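Local coordinates for 4-hydroxybenzoyl-CoA Thioesterase (Pseudomonas sp. CBS3, PDB 1LO8), which hydrolyses 4-hydroxybenzoyl-CoA to 4-hydroxybenzoate and coenzyme A, the last step in converting 4-chlorobenzoate to 4-hydroxybenzoate, at residues V57-V62 / E115-A120; C70-D75 / Q108-A113. All coordinates share one frame; numbering follows the deposited sequence.

Interaction 1 of 2, residues V57-V62 / E115-A120; sequences VGTPIV and EIRVFA. With 4CA (4-hydroxybenzyl coenzyme A), chain B.
Ile61 and Arg117 face each other as an antiparallel non-hydrogen-bonded pair, with CA atoms 4.3 Å apart. Around them Val62 N bonds to Ile116 O (2.8 Å) and Val118 N to Pro60 O. Further along, Val57 N donates to Ala120 O, and Ala120 N donates to Gly58 O. Pro60 has no N-H to give; its CD instead rests on Val118 O, and its CG meets Ala120 CB at 3.6 Å.

Arg117 carries the polar side of the contact. Its chain is extended from CG to NE, which carries NH1 to Thr59 O (2.9 Å); the acceptor lies in the guanidinium plane. NE and NH2 both grip Glu115 OE1 from above the carboxylate plane, and NH2 also bridges to Asp32. An alanine here is likely to leave Glu115 and Asp32 without the guanidinium they share and Thr59 O without its side-chain donor.

Thr59 CG2 sits over the Phe119 ring face, 3.7 Å from the centroid, a CH-pi contact. Val62 CG2 packs on Ile116 CG2 at 3.6 Å beside the adenine.

The bound ligand 4-hydroxybenzyl-CoA bonds to the backbone of 57-62. Thr59 N donates to its phenol O2B (3.1 Å), and Ile61 O accepts from its N4P (2.8 Å). The paired strands therefore form a wall of the substrate site, with the guanidinium edge beside the benzyl ring.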
# COMPACT_ATOMS: atom_id res chain seq x y z
N VAL A 57 21.58 4.92 -6.05
CA VAL A 57 20.19 4.57 -6.33
C VAL A 57 19.26 5.02 -5.22
O VAL A 57 18.05 4.98 -5.37
CB VAL A 57 19.95 3.05 -6.45
CG1 VAL A 57 20.84 2.42 -7.51
CG2 VAL A 57 20.17 2.34 -5.11
N GLY A 58 19.81 5.39 -4.08
CA GLY A 58 18.97 5.82 -2.96
C GLY A 58 19.65 5.48 -1.65
O GLY A 58 20.85 5.25 -1.63
N THR A 59 18.87 5.43 -0.56
CA THR A 59 19.37 5.13 0.78
C THR A 59 18.57 4.01 1.45
O THR A 59 17.74 4.30 2.31
CB THR A 59 19.38 6.38 1.68
OG1 THR A 59 18.05 6.87 1.80
CG2 THR A 59 20.20 7.47 1.02
N PRO A 60 18.79 2.76 1.05
CA PRO A 60 18.07 1.62 1.61
C PRO A 60 18.22 1.51 3.12
O PRO A 60 19.24 1.84 3.74
CB PRO A 60 18.69 0.35 1.04
CG PRO A 60 19.91 0.77 0.26
CD PRO A 60 19.80 2.29 0.07
N ILE A 61 17.20 0.95 3.74
CA ILE A 61 17.26 0.82 5.17
C ILE A 61 17.88 -0.51 5.54
O ILE A 61 17.66 -1.52 4.87
CB ILE A 61 15.83 0.99 5.73
CG1 ILE A 61 15.85 1.10 7.25
CG2 ILE A 61 14.85 -0.09 5.23
CD1 ILE A 61 14.43 1.45 7.76
N VAL A 62 18.68 -0.48 6.60
CA VAL A 62 19.41 -1.65 7.14
C VAL A 62 18.94 -1.99 8.55
O VAL A 62 18.98 -3.13 8.98
CB VAL A 62 20.95 -1.55 7.08
CG1 VAL A 62 21.39 -1.50 5.62
CG2 VAL A 62 21.51 -0.30 7.75
N GLU A 115 16.11 5.23 12.05
CA GLU A 115 16.39 4.42 10.90
C GLU A 115 17.85 4.44 10.59
O GLU A 115 18.40 5.52 10.50
CB GLU A 115 15.66 4.88 9.61
CG GLU A 115 14.11 4.72 9.73
CD GLU A 115 13.46 5.16 8.46
OE1 GLU A 115 13.98 5.98 7.74
OE2 GLU A 115 12.28 4.62 8.26
N ILE A 116 18.44 3.27 10.40
CA ILE A 116 19.82 3.17 10.00
C ILE A 116 19.78 2.84 8.53
O ILE A 116 19.22 1.82 8.14
CB ILE A 116 20.63 2.16 10.81
CG1 ILE A 116 20.55 2.53 12.26
CG2 ILE A 116 22.10 2.12 10.38
CD1 ILE A 116 21.56 1.70 13.06
N ARG A 117 20.33 3.74 7.71
CA ARG A 117 20.33 3.59 6.28
C ARG A 117 21.72 3.77 5.72
O ARG A 117 22.64 4.18 6.42
CB ARG A 117 19.40 4.63 5.61
CG ARG A 117 17.91 4.57 5.98
CD ARG A 117 17.18 5.79 5.47
NE ARG A 117 15.74 5.75 5.73
CZ ARG A 117 14.86 5.33 4.83
NH1 ARG A 117 15.18 4.87 3.61
NH2 ARG A 117 13.59 5.36 5.15
N VAL A 118 21.88 3.45 4.45
CA VAL A 118 23.17 3.64 3.78
C VAL A 118 22.92 4.17 2.37
O VAL A 118 21.84 3.96 1.78
CB VAL A 118 23.92 2.32 3.62
CG1 VAL A 118 24.09 1.53 4.89
CG2 VAL A 118 23.15 1.44 2.62
N PHE A 119 23.95 4.81 1.79
CA PHE A 119 23.88 5.25 0.40
C PHE A 119 24.27 4.02 -0.37
O PHE A 119 25.22 3.40 0.04
CB PHE A 119 24.86 6.36 0.10
CG PHE A 119 24.25 7.64 0.55
CD1 PHE A 119 23.33 8.32 -0.25
CD2 PHE A 119 24.55 8.16 1.81
CE1 PHE A 119 22.73 9.51 0.18
CE2 PHE A 119 23.94 9.34 2.25
CZ PHE A 119 23.04 10.02 1.44
N ALA A 120 23.51 3.62 -1.40
CA ALA A 120 23.84 2.40 -2.09
C ALA A 120 23.82 2.48 -3.58
O ALA A 120 23.17 3.28 -4.23
CB ALA A 120 22.87 1.28 -1.77
N1A 4CA B . 22.47 -2.18 11.92
C2A 4CA B . 23.25 -1.06 11.88
N3A 4CA B . 24.04 -0.65 10.93
C4A 4CA B . 24.03 -1.51 9.90
C5A 4CA B . 23.32 -2.68 9.81
C6A 4CA B . 22.47 -3.03 10.88
N6A 4CA B . 21.71 -4.11 10.94
N7A 4CA B . 23.58 -3.32 8.60
C8A 4CA B . 24.46 -2.51 7.98
N9A 4CA B . 24.79 -1.44 8.76
C1D 4CA B . 25.84 -0.50 8.50
C2D 4CA B . 27.04 -1.40 8.40
O2D 4CA B . 27.69 -1.58 9.66
C3D 4CA B . 27.99 -0.59 7.59
O3D 4CA B . 28.67 0.28 8.46
P3D 4CA B . 29.86 1.17 8.68
O7A 4CA B . 30.47 0.75 10.00
O8A 4CA B . 30.81 1.01 7.52
O9A 4CA B . 29.44 2.61 8.77
C4D 4CA B . 27.06 0.09 6.62
O4D 4CA B . 25.72 -0.05 7.22
C5D 4CA B . 27.18 -0.64 5.29
O5D 4CA B . 26.94 -2.04 5.54
P1A 4CA B . 28.02 -3.02 4.98
O1A 4CA B . 27.77 -4.34 5.61
O2A 4CA B . 29.32 -2.46 5.42
O3A 4CA B . 27.98 -3.08 3.44
P2A 4CA B . 27.18 -4.05 2.40
O4A 4CA B . 27.26 -3.42 1.05
O5A 4CA B . 27.89 -5.35 2.36
O6A 4CA B . 25.62 -4.33 2.83
CBP 4CA B . 23.51 -3.54 2.07
CCP 4CA B . 24.85 -3.15 2.69
CDP 4CA B . 23.66 -4.00 0.60
CEP 4CA B . 22.52 -2.39 2.21
CAP 4CA B . 22.96 -4.78 2.77
OAP 4CA B . 22.69 -4.46 4.16
C9P 4CA B . 21.49 -5.00 2.34
O9P 4CA B . 21.15 -5.32 1.20
N8P 4CA B . 20.46 -4.80 3.33
C7P 4CA B . 19.14 -4.94 2.71
C6P 4CA B . 18.60 -3.57 2.34
C5P 4CA B . 17.09 -3.65 2.03
O5P 4CA B . 16.61 -4.40 1.21
N4P 4CA B . 16.22 -2.86 2.86
C3P 4CA B . 14.81 -3.00 2.49
C2P 4CA B . 14.46 -2.09 1.31
S1P 4CA B . 14.77 -0.31 1.47
C1B 4CA B . 14.02 0.43 0.07
C2B 4CA B . 14.54 1.76 -0.24
C3B 4CA B . 15.54 1.89 -1.23
C4B 4CA B . 16.04 3.16 -1.55
C5B 4CA B . 15.53 4.30 -0.89
O2B 4CA B . 15.91 5.57 -1.30
C6B 4CA B . 14.57 4.16 0.15
C7B 4CA B . 14.02 2.89 0.43

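Interaction 2 of 2, residues C70-D75 / Q108-A113; sequences CTASYD and QLVMRA. With 4CA (4-hydroxybenzyl coenzyme A), chain C.
Cys70 and Val110 are joined by one backbone hydrogen bond, from Cys70 N to Val110 O (3.3 Å). It is long, but the N-H points well at its acceptor, at 156°. Two other carbonyl oxygens are approached closely. Cys70 SG lies 3.3 Å from Leu109 O, and Val110 CG1 lies 3.7 Å from Cys70 O. The amide of Gln108 turns elsewhere, its NE2 bonding to Thr102 OG1.

The apolar contacts are few. Cys70 SG stands between its own backbone N and carbonyl carbon (chi1 70°), which brings it to 3.9 Å from Val110 CG2. The other branch of Val110, CG1, lies 4.3 Å from Ala72 CB. Both methyls lean on Cys70, and CG1 also reaches Ala72. Tyr27 of helix 25-41 packs on both Ala72 and Val110.

The 4-hydroxybenzyl-CoA ligand also touches the loop: Thr71 CG2 comes within 3.4 Å of its O9P. That ligand is hydrogen-bonded to Thr59 and Ile61 of the second subunit, so this loop borders a site shared between subunits. On the strand side, Val110 and Met111 both face Val98, which makes a classic beta bulge.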
# COMPACT_ATOMS: atom_id res chain seq x y z
N CYS A 70 0.96 6.62 20.55
CA CYS A 70 -0.48 6.79 20.66
C CYS A 70 -1.06 6.51 19.30
O CYS A 70 -0.31 6.48 18.34
CB CYS A 70 -1.00 8.15 21.18
SG CYS A 70 -0.76 9.52 20.02
N THR A 71 -2.38 6.37 19.20
CA THR A 71 -2.96 6.10 17.88
C THR A 71 -3.25 7.37 17.09
O THR A 71 -3.29 8.49 17.58
CB THR A 71 -4.28 5.35 18.04
OG1 THR A 71 -5.20 6.26 18.59
CG2 THR A 71 -4.18 4.13 18.96
N ALA A 72 -3.45 7.20 15.79
CA ALA A 72 -3.79 8.29 14.91
C ALA A 72 -4.84 7.75 13.95
O ALA A 72 -4.91 6.55 13.78
CB ALA A 72 -2.61 8.90 14.17
N SER A 73 -5.65 8.60 13.32
CA SER A 73 -6.72 8.16 12.40
C SER A 73 -6.93 9.11 11.27
O SER A 73 -6.33 10.17 11.20
CB SER A 73 -8.04 7.97 13.11
OG SER A 73 -8.86 7.07 12.41
N TYR A 74 -7.78 8.74 10.35
CA TYR A 74 -8.07 9.57 9.20
C TYR A 74 -8.54 10.95 9.60
O TYR A 74 -9.35 11.15 10.51
CB TYR A 74 -8.93 8.90 8.10
CG TYR A 74 -10.35 8.61 8.54
CD1 TYR A 74 -10.72 7.42 9.18
CD2 TYR A 74 -11.34 9.54 8.25
CE1 TYR A 74 -12.04 7.18 9.54
CE2 TYR A 74 -12.66 9.31 8.60
CZ TYR A 74 -13.01 8.13 9.23
OH TYR A 74 -14.30 8.00 9.57
N ASP A 75 -7.98 11.89 8.87
CA ASP A 75 -8.19 13.30 9.09
C ASP A 75 -7.10 13.90 10.02
O ASP A 75 -6.73 15.06 9.89
CB ASP A 75 -9.63 13.71 9.47
CG ASP A 75 -10.51 13.81 8.26
OD1 ASP A 75 -10.06 14.13 7.16
OD2 ASP A 75 -11.76 13.46 8.51
N GLN A 108 0.81 16.01 20.73
CA GLN A 108 0.96 14.62 21.12
C GLN A 108 1.96 13.84 20.27
O GLN A 108 1.91 13.93 19.06
CB GLN A 108 -0.38 13.90 21.02
CG GLN A 108 -1.57 14.77 21.43
CD GLN A 108 -2.73 13.91 21.94
OE1 GLN A 108 -2.54 12.76 22.37
NE2 GLN A 108 -3.95 14.45 21.90
N LEU A 109 2.84 13.04 20.88
CA LEU A 109 3.78 12.25 20.14
C LEU A 109 3.02 10.96 19.73
O LEU A 109 2.35 10.33 20.53
CB LEU A 109 5.08 12.03 20.94
CG LEU A 109 6.03 10.92 20.44
CD1 LEU A 109 6.76 11.37 19.17
CD2 LEU A 109 7.10 10.68 21.49
N VAL A 110 3.07 10.65 18.44
CA VAL A 110 2.39 9.51 17.91
C VAL A 110 3.39 8.38 17.81
O VAL A 110 3.27 7.26 18.34
CB VAL A 110 1.79 9.84 16.53
CG1 VAL A 110 1.33 8.59 15.83
CG2 VAL A 110 0.60 10.78 16.64
N MET A 111 4.46 8.69 17.11
CA MET A 111 5.48 7.70 16.98
C MET A 111 6.84 8.31 16.79
O MET A 111 6.96 9.50 16.50
CB MET A 111 5.22 6.59 15.94
CG MET A 111 5.14 6.99 14.50
SD MET A 111 6.58 6.45 13.60
CE MET A 111 6.51 4.66 13.68
N ARG A 112 7.85 7.48 16.96
CA ARG A 112 9.23 7.88 16.79
C ARG A 112 9.99 6.72 16.21
O ARG A 112 9.67 5.56 16.44
CB ARG A 112 9.85 8.38 18.10
CG ARG A 112 9.74 7.33 19.20
CD ARG A 112 9.24 7.84 20.55
NE ARG A 112 9.16 6.67 21.43
CZ ARG A 112 10.12 6.32 22.30
NH1 ARG A 112 11.19 7.08 22.52
NH2 ARG A 112 9.97 5.23 23.04
N ALA A 113 11.05 7.01 15.48
CA ALA A 113 11.76 5.89 14.93
C ALA A 113 13.16 6.31 14.53
O ALA A 113 13.32 7.44 14.07
CB ALA A 113 11.03 5.42 13.65
N1A 4CA C . 8.05 -0.86 24.21
C2A 4CA C . 7.78 -2.04 24.86
N3A 4CA C . 6.68 -2.41 25.44
C4A 4CA C . 5.75 -1.46 25.35
C5A 4CA C . 5.87 -0.22 24.76
C6A 4CA C . 7.10 0.08 24.13
N6A 4CA C . 7.38 1.21 23.49
N7A 4CA C . 4.69 0.51 24.88
C8A 4CA C . 3.87 -0.31 25.56
N9A 4CA C . 4.49 -1.47 25.90
C1D 4CA C . 3.98 -2.47 26.80
C2D 4CA C . 3.75 -1.66 28.05
O2D 4CA C . 4.89 -1.66 28.91
C3D 4CA C . 2.72 -2.47 28.77
O3D 4CA C . 3.38 -3.48 29.50
P3D 4CA C . 3.33 -4.48 30.62
O7A 4CA C . 4.56 -4.24 31.47
O8A 4CA C . 2.04 -4.28 31.38
O9A 4CA C . 3.37 -5.88 30.07
C4D 4CA C . 1.87 -2.97 27.63
O4D 4CA C . 2.70 -2.79 26.43
C5D 4CA C . 0.61 -2.13 27.61
O5D 4CA C . 1.01 -0.75 27.55
P1A 4CA C . 0.35 0.19 28.62
O1A 4CA C . 1.13 1.46 28.61
O2A 4CA C . 0.52 -0.52 29.91
O3A 4CA C . -1.15 0.41 28.33
P2A 4CA C . -1.95 1.54 27.47
O4A 4CA C . -3.34 1.03 27.27
O5A 4CA C . -2.00 2.77 28.29
O6A 4CA C . -1.24 1.90 26.04
CBP 4CA C . -1.69 1.37 23.77
CCP 4CA C . -1.34 0.81 25.15
CDP 4CA C . -3.12 1.95 23.72
CEP 4CA C . -1.48 0.29 22.70
CAP 4CA C . -0.80 2.57 23.46
OAP 4CA C . 0.58 2.15 23.39
C9P 4CA C . -0.96 2.95 21.97
O9P 4CA C . -1.99 3.41 21.48
N8P 4CA C . 0.17 2.75 21.10
C7P 4CA C . -0.20 3.06 19.71
C6P 4CA C . -0.58 1.77 18.99
C5P 4CA C . -0.62 2.01 17.47
O5P 4CA C . -1.28 2.87 16.93
N4P 4CA C . 0.28 1.22 16.67
C3P 4CA C . 0.16 1.51 15.24
C2P 4CA C . -1.01 0.75 14.61
S1P 4CA C . -1.05 -1.05 14.77
C1B 4CA C . -2.36 -1.60 13.74
C2B 4CA C . -2.86 -2.92 14.07
C3B 4CA C . -4.02 -3.03 14.87
C4B 4CA C . -4.52 -4.31 15.19
C5B 4CA C . -3.88 -5.46 14.69
O2B 4CA C . -4.45 -6.71 14.86
C6B 4CA C . -2.68 -5.34 13.92
C7B 4CA C . -2.21 -4.06 13.56

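How the interactions relate
Both contacts use strand 107-123, which pairs with strand 56-68 in the antiparallel sheet of the hotdog fold. Their centres lie about 24 Å apart, on opposite sides of the chain's centre. Along the chain the order is 57-62, 70-75, 108-113, 115-120, so interaction 2 falls within the span that interaction 1 closes. Interaction 1 joins the two strands in the buried part of the sheet. Interaction 2 ties the loop after strand 56-68 to an earlier part of strand 107-123. Each contact touches a different copy of the ligand. One chain therefore contributes to two substrate sites of the homotetramer, one at each contact.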